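Local coordinates for RagB/SusD domain protein (Flavobacterium johnsoniae, PDB 5J90), which binds chitin as a SusD homolog and probably serves as a cell-surface lipoprotein in the conversion of chitin by a polysaccharide utilization locus, at residues D113-L118 / A181-S186; E171-I176 / S198-A203; D188-K193 / D242-V247. All blocks are in the same frame, centred on the assembly; numbering follows the deposited sequence.

Interaction 1: D113-L118 / A181-S186; sequences DQFYAL and ASTFES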
loop_
_atom_site.group_PDB
_atom_site.type_symbol
_atom_site.label_atom_id
_atom_site.label_comp_id
_atom_site.label_asym_id
_atom_site.label_seq_id
_atom_site.Cartn_x
_atom_site.Cartn_y
_atom_site.Cartn_z
ATOM N N ASP A 113 -28.828 -25.755 -7.152
ATOM C CA ASP A 113 -27.693 -24.889 -7.457
ATOM C C ASP A 113 -28.054 -23.584 -8.166
ATOM O O ASP A 113 -27.240 -22.662 -8.194
ATOM C CB ASP A 113 -26.590 -25.656 -8.192
ATOM C CG ASP A 113 -25.783 -26.550 -7.258
ATOM O OD1 ASP A 113 -25.541 -26.141 -6.100
ATOM O OD2 ASP A 113 -25.394 -27.660 -7.674
ATOM N N GLN A 114 -29.262 -23.478 -8.720
ATOM C CA GLN A 114 -29.677 -22.203 -9.290
ATOM C C GLN A 114 -29.832 -21.168 -8.175
ATOM O O GLN A 114 -29.404 -20.019 -8.316
ATOM C CB GLN A 114 -30.960 -22.328 -10.135
ATOM C CG GLN A 114 -32.265 -22.503 -9.356
ATOM C CD GLN A 114 -32.549 -23.944 -8.965
ATOM O OE1 GLN A 114 -31.655 -24.683 -8.559
ATOM N NE2 GLN A 114 -33.810 -24.349 -9.091
ATOM N N PHE A 115 -30.411 -21.581 -7.053
ATOM C CA PHE A 115 -30.563 -20.675 -5.917
ATOM C C PHE A 115 -29.216 -20.388 -5.251
ATOM O O PHE A 115 -28.971 -19.269 -4.797
ATOM C CB PHE A 115 -31.571 -21.222 -4.903
ATOM C CG PHE A 115 -32.984 -21.260 -5.419
ATOM C CD1 PHE A 115 -33.700 -20.089 -5.604
ATOM C CD2 PHE A 115 -33.593 -22.464 -5.719
ATOM C CE1 PHE A 115 -35.000 -20.119 -6.082
ATOM C CE2 PHE A 115 -34.891 -22.504 -6.200
ATOM C CZ PHE A 115 -35.592 -21.331 -6.382
ATOM N N TYR A 116 -28.350 -21.392 -5.196
ATOM C CA TYR A 116 -27.000 -21.188 -4.677
ATOM C C TYR A 116 -26.274 -20.135 -5.518
ATOM O O TYR A 116 -25.699 -19.189 -4.984
ATOM C CB TYR A 116 -26.229 -22.507 -4.661
ATOM C CG TYR A 116 -24.774 -22.394 -4.251
ATOM C CD1 TYR A 116 -24.399 -21.687 -3.111
ATOM C CD2 TYR A 116 -23.779 -23.016 -4.991
ATOM C CE1 TYR A 116 -23.064 -21.598 -2.731
ATOM C CE2 TYR A 116 -22.445 -22.934 -4.619
ATOM C CZ TYR A 116 -22.096 -22.220 -3.492
ATOM O OH TYR A 116 -20.769 -22.134 -3.121
ATOM N N ALA A 117 -26.300 -20.298 -6.833
ATOM C CA ALA A 117 -25.676 -19.333 -7.737
ATOM C C ALA A 117 -26.189 -17.911 -7.520
ATOM O O ALA A 117 -25.403 -16.963 -7.420
ATOM C CB ALA A 117 -25.891 -19.752 -9.186
ATOM N N LEU A 118 -27.507 -17.751 -7.432
ATOM C CA LEU A 118 -28.081 -16.429 -7.252
ATOM C C LEU A 118 -27.652 -15.842 -5.908
ATOM O O LEU A 118 -27.369 -14.639 -5.808
ATOM C CB LEU A 118 -29.612 -16.469 -7.390
ATOM C CG LEU A 118 -30.042 -16.764 -8.829
ATOM C CD1 LEU A 118 -31.478 -17.289 -8.871
ATOM C CD2 LEU A 118 -29.906 -15.522 -9.703
ATOM N N ALA A 181 -36.404 -23.337 -17.710
ATOM C CA ALA A 181 -37.209 -22.207 -17.252
ATOM C C ALA A 181 -36.807 -21.755 -15.852
ATOM O O ALA A 181 -36.498 -22.577 -14.991
ATOM C CB ALA A 181 -38.695 -22.549 -17.295
ATOM N N SER A 182 -36.819 -20.442 -15.634
ATOM C CA SER A 182 -36.475 -19.883 -14.329
ATOM C C SER A 182 -37.469 -20.275 -13.244
ATOM O O SER A 182 -38.674 -20.356 -13.488
ATOM C CB SER A 182 -36.392 -18.360 -14.388
ATOM O OG SER A 182 -36.168 -17.831 -13.086
ATOM N N THR A 183 -36.953 -20.507 -12.043
ATOM C CA THR A 183 -37.797 -20.730 -10.880
ATOM C C THR A 183 -37.595 -19.611 -9.858
ATOM O O THR A 183 -37.832 -19.805 -8.664
ATOM C CB THR A 183 -37.511 -22.098 -10.228
ATOM O OG1 THR A 183 -36.102 -22.260 -10.020
ATOM C CG2 THR A 183 -38.008 -23.223 -11.129
ATOM N N PHE A 184 -37.188 -18.436 -10.335
ATOM C CA PHE A 184 -36.801 -17.335 -9.446
ATOM C C PHE A 184 -37.680 -16.084 -9.541
ATOM O O PHE A 184 -37.544 -15.174 -8.731
ATOM C CB PHE A 184 -35.327 -16.966 -9.696
ATOM C CG PHE A 184 -34.701 -16.102 -8.620
ATOM C CD1 PHE A 184 -34.608 -16.545 -7.310
ATOM C CD2 PHE A 184 -34.176 -14.856 -8.938
ATOM C CE1 PHE A 184 -34.007 -15.752 -6.327
ATOM C CE2 PHE A 184 -33.575 -14.065 -7.963
ATOM C CZ PHE A 184 -33.503 -14.508 -6.659
ATOM N N GLU A 185 -38.594 -16.023 -10.508
ATOM C CA GLU A 185 -39.336 -14.776 -10.704
ATOM C C GLU A 185 -40.091 -14.293 -9.457
ATOM O O GLU A 185 -40.026 -13.114 -9.111
ATOM C CB GLU A 185 -40.291 -14.838 -11.909
ATOM C CG GLU A 185 -41.023 -13.519 -12.108
ATOM C CD GLU A 185 -41.809 -13.430 -13.402
ATOM O OE1 GLU A 185 -41.871 -14.427 -14.151
ATOM O OE2 GLU A 185 -42.365 -12.342 -13.661
ATOM N N SER A 186 -40.785 -15.200 -8.779
ATOM C CA SER A 186 -41.581 -14.811 -7.614
ATOM C C SER A 186 -40.729 -14.358 -6.426
ATOM O O SER A 186 -41.221 -13.683 -5.522
ATOM C CB SER A 186 -42.531 -15.939 -7.192
ATOM O OG SER A 186 -41.826 -17.092 -6.776
#

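Interaction 2: E171-I176 / S198-A203; sequences ELTKRI and SWVRFA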
loop_
_atom_site.group_PDB
_atom_site.type_symbol
_atom_site.label_atom_id
_atom_site.label_comp_id
_atom_site.label_asym_id
_atom_site.label_seq_id
_atom_site.Cartn_x
_atom_site.Cartn_y
_atom_site.Cartn_z
ATOM N N GLU A 171 -22.899 -21.913 -13.494
ATOM C CA GLU A 171 -24.127 -22.631 -13.156
ATOM C C GLU A 171 -25.333 -22.071 -13.905
ATOM O O GLU A 171 -26.105 -22.824 -14.517
ATOM C CB GLU A 171 -24.376 -22.605 -11.643
ATOM C CG GLU A 171 -25.658 -23.311 -11.214
ATOM C CD GLU A 171 -25.621 -24.810 -11.452
ATOM O OE1 GLU A 171 -24.534 -25.409 -11.315
ATOM O OE2 GLU A 171 -26.681 -25.392 -11.771
ATOM N N LEU A 172 -25.509 -20.755 -13.872
ATOM C CA LEU A 172 -26.667 -20.160 -14.534
ATOM C C LEU A 172 -26.563 -20.250 -16.057
ATOM O O LEU A 172 -27.572 -20.442 -16.742
ATOM C CB LEU A 172 -26.879 -18.715 -14.096
ATOM C CG LEU A 172 -27.248 -18.546 -12.623
ATOM C CD1 LEU A 172 -27.391 -17.071 -12.301
ATOM C CD2 LEU A 172 -28.529 -19.314 -12.271
ATOM N N THR A 173 -25.356 -20.109 -16.594
ATOM C CA THR A 173 -25.161 -20.195 -18.039
ATOM C C THR A 173 -25.501 -21.601 -18.534
ATOM O O THR A 173 -26.113 -21.757 -19.593
ATOM C CB THR A 173 -23.733 -19.797 -18.447
ATOM O OG1 THR A 173 -23.524 -18.416 -18.120
ATOM C CG2 THR A 173 -23.541 -19.987 -19.941
ATOM N N LYS A 174 -25.132 -22.612 -17.757
ATOM C CA LYS A 174 -25.494 -23.997 -18.068
ATOM C C LYS A 174 -27.012 -24.149 -18.210
ATOM O O LYS A 174 -27.510 -24.741 -19.179
ATOM C CB LYS A 174 -24.966 -24.927 -16.971
ATOM C CG LYS A 174 -25.366 -26.381 -17.119
ATOM C CD LYS A 174 -24.798 -27.210 -15.977
ATOM C CE LYS A 174 -25.468 -26.864 -14.657
ATOM N NZ LYS A 174 -24.931 -27.686 -13.530
ATOM N N ARG A 175 -27.754 -23.594 -17.257
ATOM C CA ARG A 175 -29.210 -23.692 -17.277
ATOM C C ARG A 175 -29.828 -22.904 -18.424
ATOM O O ARG A 175 -30.793 -23.355 -19.046
ATOM C CB ARG A 175 -29.782 -23.264 -15.926
ATOM C CG ARG A 175 -29.385 -24.227 -14.822
ATOM C CD ARG A 175 -29.772 -23.732 -13.442
ATOM N NE ARG A 175 -29.254 -24.632 -12.422
ATOM C CZ ARG A 175 -29.977 -25.543 -11.778
ATOM N NH1 ARG A 175 -31.278 -25.661 -12.018
ATOM N NH2 ARG A 175 -29.393 -26.319 -10.877
ATOM N N ILE A 176 -29.275 -21.733 -18.719
ATOM C CA ILE A 176 -29.745 -20.945 -19.845
ATOM C C ILE A 176 -29.529 -21.697 -21.155
ATOM O O ILE A 176 -30.430 -21.761 -22.000
ATOM C CB ILE A 176 -29.040 -19.578 -19.913
ATOM C CG1 ILE A 176 -29.361 -18.761 -18.661
ATOM C CG2 ILE A 176 -29.441 -18.818 -21.181
ATOM C CD1 ILE A 176 -28.368 -17.651 -18.388
ATOM N N SER A 198 -30.022 -12.106 -17.317
ATOM C CA SER A 198 -29.792 -10.769 -16.779
ATOM C C SER A 198 -28.968 -10.820 -15.493
ATOM O O SER A 198 -28.143 -9.939 -15.240
ATOM C CB SER A 198 -31.116 -10.060 -16.529
ATOM O OG SER A 198 -31.793 -9.878 -17.762
ATOM N N TRP A 199 -29.185 -11.853 -14.688
ATOM C CA TRP A 199 -28.375 -12.064 -13.501
ATOM C C TRP A 199 -26.914 -12.361 -13.870
ATOM O O TRP A 199 -25.992 -11.885 -13.202
ATOM C CB TRP A 199 -28.990 -13.162 -12.631
ATOM C CG TRP A 199 -30.059 -12.620 -11.721
ATOM C CD1 TRP A 199 -31.406 -12.554 -11.969
ATOM C CD2 TRP A 199 -29.859 -12.048 -10.426
ATOM N NE1 TRP A 199 -32.052 -11.984 -10.897
ATOM C CE2 TRP A 199 -31.125 -11.660 -9.938
ATOM C CE3 TRP A 199 -28.731 -11.828 -9.626
ATOM C CZ2 TRP A 199 -31.293 -11.067 -8.687
ATOM C CZ3 TRP A 199 -28.900 -11.240 -8.385
ATOM C CH2 TRP A 199 -30.172 -10.867 -7.929
ATOM N N VAL A 200 -26.690 -13.124 -14.933
ATOM C CA VAL A 200 -25.324 -13.412 -15.363
ATOM C C VAL A 200 -24.660 -12.141 -15.888
ATOM O O VAL A 200 -23.500 -11.863 -15.567
ATOM C CB VAL A 200 -25.270 -14.535 -16.424
ATOM C CG1 VAL A 200 -23.859 -14.658 -17.007
ATOM C CG2 VAL A 200 -25.723 -15.858 -15.818
ATOM N N ARG A 201 -25.401 -11.343 -16.650
ATOM C CA ARG A 201 -24.869 -10.101 -17.189
ATOM C C ARG A 201 -24.501 -9.146 -16.046
ATOM O O ARG A 201 -23.485 -8.437 -16.114
ATOM C CB ARG A 201 -25.881 -9.481 -18.170
ATOM C CG ARG A 201 -25.367 -8.284 -18.942
ATOM C CD ARG A 201 -26.294 -7.938 -20.115
ATOM N NE ARG A 201 -26.302 -8.977 -21.143
ATOM C CZ ARG A 201 -27.350 -9.739 -21.450
ATOM N NH1 ARG A 201 -28.503 -9.604 -20.800
ATOM N NH2 ARG A 201 -27.247 -10.638 -22.421
ATOM N N PHE A 202 -25.310 -9.140 -14.987
ATOM C CA PHE A 202 -24.982 -8.359 -13.797
ATOM C C PHE A 202 -23.702 -8.904 -13.161
ATOM O O PHE A 202 -22.779 -8.136 -12.872
ATOM C CB PHE A 202 -26.143 -8.346 -12.790
ATOM C CG PHE A 202 -25.765 -7.802 -11.431
ATOM C CD1 PHE A 202 -25.109 -6.582 -11.307
ATOM C CD2 PHE A 202 -26.062 -8.513 -10.278
ATOM C CE1 PHE A 202 -24.748 -6.083 -10.055
ATOM C CE2 PHE A 202 -25.708 -8.014 -9.027
ATOM C CZ PHE A 202 -25.060 -6.809 -8.921
ATOM N N ALA A 203 -23.625 -10.217 -12.965
ATOM C CA ALA A 203 -22.429 -10.816 -12.379
ATOM C C ALA A 203 -21.174 -10.460 -13.178
ATOM O O ALA A 203 -20.134 -10.157 -12.588
ATOM C CB ALA A 203 -22.577 -12.336 -12.264
#

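Interaction 3: D188-K193 / D242-V247; sequences DMTGYK and DSFKIV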
loop_
_atom_site.group_PDB
_atom_site.type_symbol
_atom_site.label_atom_id
_atom_site.label_comp_id
_atom_site.label_asym_id
_atom_site.label_seq_id
_atom_site.Cartn_x
_atom_site.Cartn_y
_atom_site.Cartn_z
ATOM N N ASP A 188 -37.468 -12.901 -6.977
ATOM C CA ASP A 188 -36.635 -11.793 -7.438
ATOM C C ASP A 188 -37.274 -10.448 -7.067
ATOM O O ASP A 188 -38.492 -10.284 -7.155
ATOM C CB ASP A 188 -36.457 -11.911 -8.952
ATOM C CG ASP A 188 -35.243 -11.161 -9.476
ATOM O OD1 ASP A 188 -34.659 -10.349 -8.726
ATOM O OD2 ASP A 188 -34.897 -11.386 -10.660
ATOM N N MET A 189 -36.449 -9.500 -6.628
ATOM C CA MET A 189 -36.920 -8.172 -6.264
ATOM C C MET A 189 -36.122 -7.098 -6.996
ATOM O O MET A 189 -35.832 -6.042 -6.444
ATOM C CB MET A 189 -36.812 -7.979 -4.750
ATOM C CG MET A 189 -37.540 -9.051 -3.956
ATOM S SD MET A 189 -37.369 -8.827 -2.184
ATOM C CE MET A 189 -38.080 -7.191 -1.989
ATOM N N THR A 190 -35.772 -7.381 -8.242
ATOM C CA THR A 190 -34.970 -6.459 -9.040
ATOM C C THR A 190 -35.700 -6.133 -10.325
ATOM O O THR A 190 -36.897 -6.407 -10.459
ATOM C CB THR A 190 -33.610 -7.078 -9.409
ATOM O OG1 THR A 190 -33.806 -8.199 -10.283
ATOM C CG2 THR A 190 -32.859 -7.537 -8.154
ATOM N N GLY A 191 -34.990 -5.547 -11.277
ATOM C CA GLY A 191 -35.557 -5.347 -12.597
ATOM C C GLY A 191 -35.546 -6.584 -13.482
ATOM O O GLY A 191 -36.028 -6.532 -14.613
ATOM N N TYR A 192 -35.003 -7.696 -12.991
ATOM C CA TYR A 192 -34.736 -8.842 -13.861
ATOM C C TYR A 192 -35.871 -9.868 -13.937
ATOM O O TYR A 192 -35.882 -10.700 -14.839
ATOM C CB TYR A 192 -33.435 -9.544 -13.468
ATOM C CG TYR A 192 -32.205 -8.663 -13.496
ATOM C CD1 TYR A 192 -32.125 -7.555 -14.333
ATOM C CD2 TYR A 192 -31.120 -8.945 -12.678
ATOM C CE1 TYR A 192 -30.987 -6.750 -14.351
ATOM C CE2 TYR A 192 -29.989 -8.148 -12.687
ATOM C CZ TYR A 192 -29.929 -7.056 -13.517
ATOM O OH TYR A 192 -28.792 -6.272 -13.505
ATOM N N LYS A 193 -36.795 -9.830 -12.977
ATOM C CA LYS A 193 -37.960 -10.724 -13.005
ATOM C C LYS A 193 -37.593 -12.199 -13.203
ATOM O O LYS A 193 -38.245 -12.924 -13.960
ATOM C CB LYS A 193 -38.966 -10.258 -14.066
ATOM C CG LYS A 193 -39.504 -8.856 -13.810
ATOM C CD LYS A 193 -40.474 -8.433 -14.907
ATOM C CE LYS A 193 -41.381 -7.293 -14.458
ATOM N NZ LYS A 193 -40.653 -6.027 -14.186
ATOM N N ASP A 242 -30.710 -3.322 -18.287
ATOM C CA ASP A 242 -29.721 -4.250 -17.729
ATOM C C ASP A 242 -29.255 -3.848 -16.328
ATOM O O ASP A 242 -28.577 -4.636 -15.650
ATOM C CB ASP A 242 -28.481 -4.353 -18.631
ATOM C CG ASP A 242 -28.778 -4.924 -20.006
ATOM O OD1 ASP A 242 -29.759 -5.687 -20.164
ATOM O OD2 ASP A 242 -27.978 -4.619 -20.919
ATOM N N SER A 243 -29.591 -2.631 -15.905
ATOM C CA SER A 243 -29.109 -2.097 -14.630
ATOM C C SER A 243 -29.556 -2.945 -13.445
ATOM O O SER A 243 -30.625 -3.557 -13.467
ATOM C CB SER A 243 -29.598 -0.661 -14.427
ATOM O OG SER A 243 -29.131 0.200 -15.454
ATOM N N PHE A 244 -28.734 -2.972 -12.399
ATOM C CA PHE A 244 -29.082 -3.677 -11.171
ATOM C C PHE A 244 -29.742 -2.706 -10.205
ATOM O O PHE A 244 -29.166 -1.677 -9.834
ATOM C CB PHE A 244 -27.852 -4.320 -10.518
ATOM C CG PHE A 244 -28.202 -5.224 -9.378
ATOM C CD1 PHE A 244 -28.837 -6.431 -9.610
ATOM C CD2 PHE A 244 -27.929 -4.856 -8.070
ATOM C CE1 PHE A 244 -29.185 -7.267 -8.560
ATOM C CE2 PHE A 244 -28.280 -5.690 -7.016
ATOM C CZ PHE A 244 -28.907 -6.892 -7.269
ATOM N N LYS A 245 -30.969 -3.032 -9.815
ATOM C CA LYS A 245 -31.744 -2.183 -8.915
ATOM C C LYS A 245 -32.612 -3.052 -8.018
ATOM O O LYS A 245 -32.990 -4.172 -8.386
ATOM C CB LYS A 245 -32.626 -1.208 -9.704
ATOM C CG LYS A 245 -33.675 -1.884 -10.587
ATOM C CD LYS A 245 -34.455 -0.853 -11.396
ATOM C CE LYS A 245 -35.442 -1.507 -12.337
ATOM N NZ LYS A 245 -36.099 -0.466 -13.194
ATOM N N ILE A 246 -32.911 -2.534 -6.834
ATOM C CA ILE A 246 -33.907 -3.144 -5.975
ATOM C C ILE A 246 -35.243 -2.481 -6.261
ATOM O O ILE A 246 -35.370 -1.262 -6.171
ATOM C CB ILE A 246 -33.562 -2.962 -4.486
ATOM C CG1 ILE A 246 -32.115 -3.402 -4.207
ATOM C CG2 ILE A 246 -34.568 -3.726 -3.622
ATOM C CD1 ILE A 246 -31.836 -4.870 -4.482
ATOM N N VAL A 247 -36.224 -3.291 -6.645
ATOM C CA VAL A 247 -37.581 -2.802 -6.848
ATOM C C VAL A 247 -38.376 -3.212 -5.618
ATOM O O VAL A 247 -38.798 -4.364 -5.495
ATOM C CB VAL A 247 -38.195 -3.406 -8.123
ATOM C CG1 VAL A 247 -39.619 -2.903 -8.317
ATOM C CG2 VAL A 247 -37.337 -3.063 -9.345
HETATM O O HOH W 1 -32.127 -5.168 -11.736
#

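Interaction 1: D113-L118 / A181-S186
Leu118 CD1 sits on one face of the Phe184 ring. It lies 3.5 Å from the ring centroid and 14° off the ring normal, a CH-pi contact over the centre. The two side chains reach toward each other, tip to tip. Phe184 has CG anti to its backbone N (chi1 -165°), and this directs CG from the loop 181-186 toward helix 113-134.

Phe115 meets the same ring at another place. Phe115 CE1 comes in at the edge of Phe184, near the ring plane, 3.8 Å from Phe184 CD1. The Phe115 side chain also crosses that of Thr183 at about a right angle, with Phe115 CZ 3.5 Å from Thr183 O. Gln114 CG covers part of one face of the Phe115 ring toward the rim, so the aromatic group is packed from its own helix as well.

The loop is shaped by an ST turn. Ser182 OG accepts from Phe184 N at 3.0 Å, and Tyr196 OH bonds to Thr183 N.

The contact joins the start of helix 113-134 to the loop that follows helix 154-177. Helix 33-37 adds Phe33, edge-to-face with Phe184, and Phe37. Trp199 of helix 196-213 touches Leu118, and Leu172 of helix 154-177 packs on Ala117.

Interaction 2: E171-I176 / S198-A203
The indole of Trp199 turns away from helix 154-177, and only Trp199 CB approaches, 4.2 Å from Leu172 CD1. Its NE1 bonds to Asp188 OD2, and the ring meets Tyr192 edge-to-face. On the other helix the guanidinium of Arg175 holds Glu171 at its edge, with the carboxylate carbon CD in plane.

Arg175 grips one oxygen side-on. NE reaches Glu171 OE2 at 2.8 Å through the anti lone pair, and NH2 reaches the same OE2 at 3.0 Å. Lys174 NZ adds a salt bridge to Glu171 OE1 at 3.2 Å, from the syn side but 32° out of the carboxylate plane. This network would probably offset the charge of Glu171.

Val200 carries the contact between the helices. Its CG2 lies beside its own backbone N, anti to the carbonyl carbon. This methyl packs on Leu172 CB at 3.5 Å, with Ile176 CD1 at 4.1 Å. Leu172 and Val200 slide past each other in opposite directions. Thr173 OG1, bonded to Val169 O, lies near Val200 CG1.

The axes of segments 171-176 and 198-203 approach to 9.9 Å, 148° apart in direction. Such an antiparallel helix pair, joined by a loop, is consistent with the TPR-like helical part of SusD proteins.

Interaction 3: D188-K193 / D242-V247
Residues 189-192 run roughly antiparallel to 242-247, 160° apart end to end, and Val247 N donates to Met189 O at 2.8 Å. An ST turn shapes the loop: Thr190 OG1 accepts from Tyr192 N at 3.0 Å. Strand 244-247 pairs with strand 326-328 in a two-stranded antiparallel sheet, and the loop lies alongside it.

Thr190 OG1 lies between its backbone N and carbonyl carbon. It donates to Asp188 OD1 at 2.8 Å, met on the syn side but 34° out of the carboxylate plane. OG1 thus both donates and accepts. The CG2 methyl of Thr190 approaches Phe244 CE1 obliquely.

Tyr192 spans the contact. Its hydroxyl donates to Asp242 O at 2.7 Å, from a position 37° out of the carbonyl plane. The Tyr192 and Phe244 side chains cross at about a right angle, and Tyr192 CE2 meets Phe244 CD1 at the edge of the phenylalanine ring, 3.7 Å away. A phenylalanine in place of Tyr192 would probably leave Asp242 O without this donor and loosen the tie between loop and strand.

Phe202 of helix 196-213 packs on Tyr192 and stacks on Phe244. Lys245 extends beyond CG past Gly191, and its NZ makes a salt bridge with Glu326. Lys245 CE lies 3.9 Å from Gly191 CA.

One water lies over a face of the Tyr192 ring, toward the rim. It accepts from Gly191 N and Lys245 N and donates to Ser243 O at 2.8 Å.

Interactions 1 and 2 have centres about 10 Å apart. Each lies about 14 Å from interaction 3. Helix 196-213 connects the set. Leu118 CD2 of interaction 1 packs 3.5 Å from Trp199 CG of interaction 2. The bond from Trp199 NE1 to Asp188 OD2, 2.9 Å long, ties interaction 2 to interaction 3. Phe202 CD2 lies 3.5 Å from Phe244 CD1, so segments 198-203 and 242-247 also meet directly. The loop between helices 154-177 and 196-213 supplies segments to interactions 1 and 3. Glu185 CG touches Lys193 O at 3.4 Å within it. All three lie on the same side of the chain's centre.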